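Local coordinates for taurine:2-oxoglutarate aminotransferase (Bifidobacterium kashiwanohense PV20-2, PDB 6JIX), which probably transfers the amino group of taurine to 2-oxoglutarate with pyridoxal 5'-phosphate as cofactor, as a class-III aminotransferase, at residues Asp100-Pro104 and Asp105-Arg109; Arg365-Gly368 and Leu369-Ala372; Pro391-Val394 and Met395-Ile398. All blocks are in the same frame, centred on the assembly; numbering follows the deposited sequence.

Contact 1 (Asp100-Pro104 and Asp105-Arg109); sequences DVADP and DFYQR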
# COMPACT_ATOMS: atom_id res chain seq x y z
N ASP A 100 -10.60 -2.47 -21.03
CA ASP A 100 -11.52 -2.02 -22.07
C ASP A 100 -11.53 -0.50 -22.22
O ASP A 100 -11.43 0.01 -23.34
CB ASP A 100 -12.93 -2.55 -21.77
CG ASP A 100 -13.14 -3.98 -22.26
OD1 ASP A 100 -12.25 -4.52 -22.96
OD2 ASP A 100 -14.22 -4.56 -21.93
N VAL A 101 -11.66 0.25 -21.12
CA VAL A 101 -11.71 1.72 -21.24
C VAL A 101 -10.35 2.32 -21.62
O VAL A 101 -10.29 3.45 -22.11
CB VAL A 101 -12.21 2.42 -19.97
CG1 VAL A 101 -13.59 1.90 -19.58
CG2 VAL A 101 -11.23 2.27 -18.84
N ALA A 102 -9.25 1.60 -21.36
CA ALA A 102 -7.92 2.07 -21.70
C ALA A 102 -7.62 1.88 -23.18
O ALA A 102 -7.27 2.83 -23.89
CB ALA A 102 -6.87 1.34 -20.87
N ASP A 103 -7.67 0.60 -23.64
CA ASP A 103 -7.62 0.24 -25.05
C ASP A 103 -7.42 -1.26 -25.22
O ASP A 103 -6.30 -1.76 -25.02
CB ASP A 103 -6.50 0.99 -25.76
CG ASP A 103 -6.41 0.66 -27.23
OD1 ASP A 103 -5.64 1.37 -27.93
OD2 ASP A 103 -7.08 -0.29 -27.69
N PRO A 104 -8.47 -2.00 -25.63
CA PRO A 104 -8.39 -3.47 -25.60
C PRO A 104 -7.49 -4.04 -26.67
O PRO A 104 -7.07 -5.20 -26.56
CB PRO A 104 -9.84 -3.92 -25.87
CG PRO A 104 -10.67 -2.73 -25.73
CD PRO A 104 -9.80 -1.54 -26.04
N ASP A 105 -7.15 -3.24 -27.69
CA ASP A 105 -6.25 -3.70 -28.74
C ASP A 105 -4.80 -3.54 -28.34
O ASP A 105 -3.94 -4.16 -28.96
CB ASP A 105 -6.50 -2.96 -30.06
CG ASP A 105 -7.94 -3.10 -30.54
OD1 ASP A 105 -8.55 -4.18 -30.33
OD2 ASP A 105 -8.48 -2.11 -31.11
N PHE A 106 -4.52 -2.73 -27.32
CA PHE A 106 -3.17 -2.54 -26.84
C PHE A 106 -2.89 -3.17 -25.47
O PHE A 106 -1.85 -3.80 -25.29
CB PHE A 106 -2.85 -1.05 -26.81
CG PHE A 106 -1.42 -0.77 -26.59
CD1 PHE A 106 -0.50 -1.01 -27.59
CD2 PHE A 106 -0.97 -0.30 -25.36
CE1 PHE A 106 0.85 -0.77 -27.39
CE2 PHE A 106 0.37 -0.06 -25.16
CZ PHE A 106 1.28 -0.29 -26.18
N TYR A 107 -3.78 -3.00 -24.49
CA TYR A 107 -3.54 -3.49 -23.14
C TYR A 107 -4.18 -4.85 -22.93
O TYR A 107 -5.07 -5.27 -23.68
CB TYR A 107 -4.03 -2.50 -22.09
CG TYR A 107 -3.39 -1.15 -22.26
CD1 TYR A 107 -2.12 -0.88 -21.73
CD2 TYR A 107 -4.01 -0.15 -23.01
CE1 TYR A 107 -1.50 0.35 -21.92
CE2 TYR A 107 -3.40 1.08 -23.20
CZ TYR A 107 -2.16 1.33 -22.65
OH TYR A 107 -1.58 2.55 -22.86
N GLN A 108 -3.72 -5.55 -21.90
CA GLN A 108 -4.13 -6.93 -21.67
C GLN A 108 -4.52 -7.19 -20.22
O GLN A 108 -5.61 -7.71 -19.96
CB GLN A 108 -3.01 -7.88 -22.07
CG GLN A 108 -3.48 -9.31 -22.28
CD GLN A 108 -4.75 -9.37 -23.10
OE1 GLN A 108 -4.77 -8.99 -24.28
NE2 GLN A 108 -5.83 -9.86 -22.50
N ARG A 109 -3.67 -6.84 -19.26
CA ARG A 109 -3.89 -7.25 -17.89
C ARG A 109 -3.81 -6.04 -16.96
O ARG A 109 -3.36 -4.96 -17.35
CB ARG A 109 -2.88 -8.33 -17.46
CG ARG A 109 -2.81 -9.50 -18.41
CD ARG A 109 -1.82 -10.57 -17.92
NE ARG A 109 -1.96 -11.79 -18.71
CZ ARG A 109 -2.88 -12.72 -18.48
NH1 ARG A 109 -3.73 -12.57 -17.48
NH2 ARG A 109 -2.96 -13.79 -19.26

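Contact 2 (Arg365-Gly368 and Leu369-Ala372); sequences RCIG and LFSA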
# COMPACT_ATOMS: atom_id res chain seq x y z
N ARG A 365 -3.98 27.36 -15.13
CA ARG A 365 -3.99 26.16 -15.93
C ARG A 365 -5.23 25.37 -15.54
O ARG A 365 -5.59 25.31 -14.36
CB ARG A 365 -2.71 25.35 -15.72
CG ARG A 365 -1.45 26.08 -16.17
CD ARG A 365 -0.18 25.40 -15.68
NE ARG A 365 -0.14 25.33 -14.23
CZ ARG A 365 0.05 26.38 -13.42
NH1 ARG A 365 0.23 27.60 -13.92
NH2 ARG A 365 0.06 26.20 -12.11
N CYS A 366 -5.89 24.78 -16.53
CA CYS A 366 -7.11 24.05 -16.27
C CYS A 366 -7.36 23.14 -17.45
O CYS A 366 -7.45 23.63 -18.58
CB CYS A 366 -8.31 24.99 -16.07
SG CYS A 366 -9.95 24.12 -16.04
N ILE A 367 -7.47 21.84 -17.19
CA ILE A 367 -7.99 20.88 -18.17
C ILE A 367 -9.04 20.03 -17.46
O ILE A 367 -8.75 19.41 -16.43
CB ILE A 367 -6.88 20.01 -18.77
CG1 ILE A 367 -7.44 19.17 -19.91
CG2 ILE A 367 -6.22 19.18 -17.71
CD1 ILE A 367 -6.37 18.49 -20.69
N GLY A 368 -10.25 19.99 -18.01
CA GLY A 368 -11.36 19.38 -17.30
C GLY A 368 -11.60 20.08 -15.97
O GLY A 368 -11.73 21.31 -15.89
N LEU A 369 -11.68 19.30 -14.91
CA LEU A 369 -11.74 19.86 -13.57
C LEU A 369 -10.40 19.67 -12.85
O LEU A 369 -10.35 19.37 -11.66
CB LEU A 369 -12.92 19.25 -12.80
CG LEU A 369 -14.27 19.70 -13.36
CD1 LEU A 369 -15.43 18.92 -12.77
CD2 LEU A 369 -14.47 21.19 -13.13
N PHE A 370 -9.31 19.82 -13.60
CA PHE A 370 -7.92 19.69 -13.14
C PHE A 370 -7.23 21.03 -13.38
O PHE A 370 -6.82 21.33 -14.51
CB PHE A 370 -7.23 18.54 -13.89
CG PHE A 370 -6.06 17.94 -13.17
CD1 PHE A 370 -6.04 17.83 -11.78
CD2 PHE A 370 -4.96 17.47 -13.88
CE1 PHE A 370 -4.94 17.26 -11.12
CE2 PHE A 370 -3.86 16.90 -13.23
CZ PHE A 370 -3.85 16.80 -11.85
N SER A 371 -7.06 21.83 -12.34
CA SER A 371 -6.72 23.24 -12.54
C SER A 371 -5.91 23.76 -11.36
O SER A 371 -5.97 23.22 -10.26
CB SER A 371 -7.99 24.09 -12.71
OG SER A 371 -8.50 24.48 -11.44
N ALA A 372 -5.16 24.84 -11.62
CA ALA A 372 -4.33 25.46 -10.60
C ALA A 372 -4.01 26.90 -10.99
O ALA A 372 -3.96 27.26 -12.17
CB ALA A 372 -3.03 24.68 -10.38

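Contact 3 (Pro391-Val394 and Met395-Ile398); sequences PNSV and MPQI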
# COMPACT_ATOMS: atom_id res chain seq x y z
N PRO A 391 11.20 27.78 3.11
CA PRO A 391 10.74 27.70 4.49
C PRO A 391 9.77 28.83 4.81
O PRO A 391 9.89 29.96 4.31
CB PRO A 391 12.03 27.83 5.31
CG PRO A 391 12.92 28.65 4.44
CD PRO A 391 12.57 28.32 3.01
N ASN A 392 8.79 28.52 5.66
CA ASN A 392 7.77 29.50 6.03
C ASN A 392 7.03 30.02 4.79
O ASN A 392 6.96 31.22 4.53
CB ASN A 392 8.40 30.65 6.81
CG ASN A 392 9.40 30.16 7.83
OD1 ASN A 392 9.07 29.35 8.71
ND2 ASN A 392 10.64 30.61 7.71
N SER A 393 6.52 29.08 4.00
CA SER A 393 5.63 29.42 2.90
C SER A 393 4.37 30.09 3.43
O SER A 393 3.74 29.61 4.38
CB SER A 393 5.27 28.16 2.12
OG SER A 393 4.09 28.35 1.36
N VAL A 394 3.99 31.22 2.82
CA VAL A 394 2.73 31.88 3.16
C VAL A 394 1.52 31.22 2.53
O VAL A 394 0.39 31.65 2.79
CB VAL A 394 2.69 33.36 2.71
CG1 VAL A 394 3.74 34.16 3.42
CG2 VAL A 394 2.85 33.45 1.20
N MET A 395 1.71 30.22 1.68
CA MET A 395 0.57 29.64 1.00
C MET A 395 -0.45 29.01 1.96
O MET A 395 -1.65 29.12 1.68
CB MET A 395 1.06 28.64 -0.06
CG MET A 395 2.00 29.29 -1.07
SD MET A 395 1.20 30.41 -2.25
CE MET A 395 -0.25 29.48 -2.69
N PRO A 396 -0.06 28.39 3.07
CA PRO A 396 -1.09 27.88 3.99
C PRO A 396 -2.01 28.97 4.53
O PRO A 396 -3.20 28.73 4.74
CB PRO A 396 -0.27 27.20 5.10
CG PRO A 396 0.99 26.80 4.43
CD PRO A 396 1.28 27.87 3.41
N GLN A 397 -1.48 30.17 4.77
CA GLN A 397 -2.30 31.32 5.12
C GLN A 397 -3.45 31.51 4.12
O GLN A 397 -4.61 31.69 4.51
CB GLN A 397 -1.43 32.57 5.13
CG GLN A 397 -1.61 33.52 6.27
CD GLN A 397 -0.55 34.61 6.23
OE1 GLN A 397 0.65 34.33 6.14
NE2 GLN A 397 -1.00 35.87 6.23
N ILE A 398 -3.12 31.49 2.82
CA ILE A 398 -4.12 31.62 1.77
C ILE A 398 -5.09 30.45 1.79
O ILE A 398 -6.31 30.62 1.63
CB ILE A 398 -3.43 31.72 0.40
CG1 ILE A 398 -2.34 32.78 0.40
CG2 ILE A 398 -4.47 31.94 -0.69
CD1 ILE A 398 -1.56 32.82 -0.89

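Contact 1 (Asp100-Pro104 and Asp105-Arg109)
The carbonyl oxygen of Asp103 is gripped by two successive backbone amides as the chain leaves helix 89-102 and turns into strand 107-113, an edge strand of the large mixed sheet. Tyr107 N meets Asp103 O at 2.9 Å in an almost straight bond (176°). Phe106 N reaches the same Asp103 O at 3.1 Å from above the carbonyl plane and closes a beta turn over Pro104 and Asp105. The Asp103 carboxylate adds an Asx turn: CG lies opposite the backbone N (chi1 -180°), which brings OD2 within 3.0 Å of Asp105 N for a hydrogen bond made from above the carboxylate plane. Aspartate suits this place because its short carboxylate can reach the amide two residues on, while its carbonyl serves the next two; the ring of Pro104 fixes phi in the bend. OD2 of Asp103 also lies near the Asp105 carboxylate, a like-charge approach that the amide donor may ease.

Beneath the turn, Tyr107 fills the corner between helix and strand. Its ring meets the CB atoms of Ala102 and Asp103 with the CD2 side, a place where a small alanine lets the ring come close. Its hydroxyl is bonded to Pro274 O and its ring meets Phe277 edge-to-face. The neighbouring Phe106 sets CD2 over the centre of one Tyr107 ring face, 3.3 Å above its plane.

Contact 2 (Arg365-Gly368 and Leu369-Ala372)
Arg365 and Ala372 form the hydrogen-bonded pair farther from the turn in a tight beta hairpin: Arg365 N binds Ala372 O at 3.0 Å, and Ala372 N returns a bond of 2.8 Å to Arg365 O. Ile367 and Phe370 make the pair next to the turn, which is of type II'. At its first corner Gly368 has a positive phi of 60°, which favours glycine.

Packing is close on the buried face of Cys366 and Ser371, a non-hydrogen-bonded pair whose CB atoms meet at 3.5 Å; these small residues admit helix 336-357. Ser371 OG turns to Ile418 O. On the other face Ala372 O lies over one guanidinium face of Arg365, toward its rim, while the nitrogens are held by Glu363, Thr374 and the carbonyls of Gly226 and Val227. The looser, partly exposed edge is at Ile367. Its CG1 branch, trans to the backbone N (chi1 -173°), leads CD1 away, leaving CG2 to touch Phe370 CB at 4.0 Å. The Phe370 side chain lies about 7 Å from the bound pyridoxal phosphate, placing the turn near the cofactor pocket.

At the second corner, Leu369 bends its side chain back along the Gly368 carbonyl, with CD2 3.9 Å from Gly368 O. An alanine here would keep only the CB contact, and losing CG and both methyls would probably thin the cover over this carbonyl and open a gap at the buried turn.

Strand 370-376 runs between 361-367 and 415-418 in a three-stranded antiparallel sheet; helix 336-357 sets Leu347 against both Cys366 and Ser371, and Leu351 against Ser371.

Contact 3 (Pro391-Val394 and Met395-Ile398)
Ser393 is extended (psi 132°), Val394 turns partway, and from Met395 on the backbone is helical, so the chain swings from a loop into helix 395-404 within two residues. The entry is marked by an ST turn that serves as a helix-capping bond: Met395 N donates to Ser393 OG at 3.0 Å, with an angle of 154° at the hydrogen. With chi1 at 160°, Ser393 OG swings to the far side of CB from its own backbone N, which carries the hydroxyl forward over the start of the helix. A serine works here because its short side chain can accept from an amide that has no helical carbonyl before it.

The same oxygen lies against the Met395 side chain, with Ser393 OG 3.3 Å from Met395 CG. Beyond that, methionine bends twice and turns its flexible, apolar end inward to Met385, Ala386 and Ile416. Proline is well placed next, since the first turn of a helix does not need its amide hydrogen. Pro396 sets CD 3.2 Å from Ser393 O, the carbonyl three residues earlier.

On the more exposed side the Gln397 chain slants past Val394, bringing Gln397 OE1 to 4.1 Å from both Val394 CB and CG1. The glutamine chain also touches Trp442 of helix 426-447. Ile398, a bulky apolar residue, packs inward between that helix and Ile416 of strand 415-418, joining the helix start to the small antiparallel sheet. Its CG1 reaches back to the loop and lies 3.8 Å from Val394 O.

From the N terminus, the chain first turns at contact 1, where helix 89-102 passes into an edge strand of the seven-stranded sheet. Much later, contact 2 closes a hairpin between strands 361-367 and 370-376, and contact 3 soon follows at the start of helix 395-404. The three lie in series, and none encloses or crosses another. Contacts 1 and 3 sit on opposite sides of the chain's centre, their own centres about 43 Å apart. Contacts 2 and 3 approach to about 9 Å between nearest atoms without touching; strand 415-418 lies against both. Contact 1 joins a helix to the large sheet; contact 2 belongs to the small one, and contact 3 packs against it.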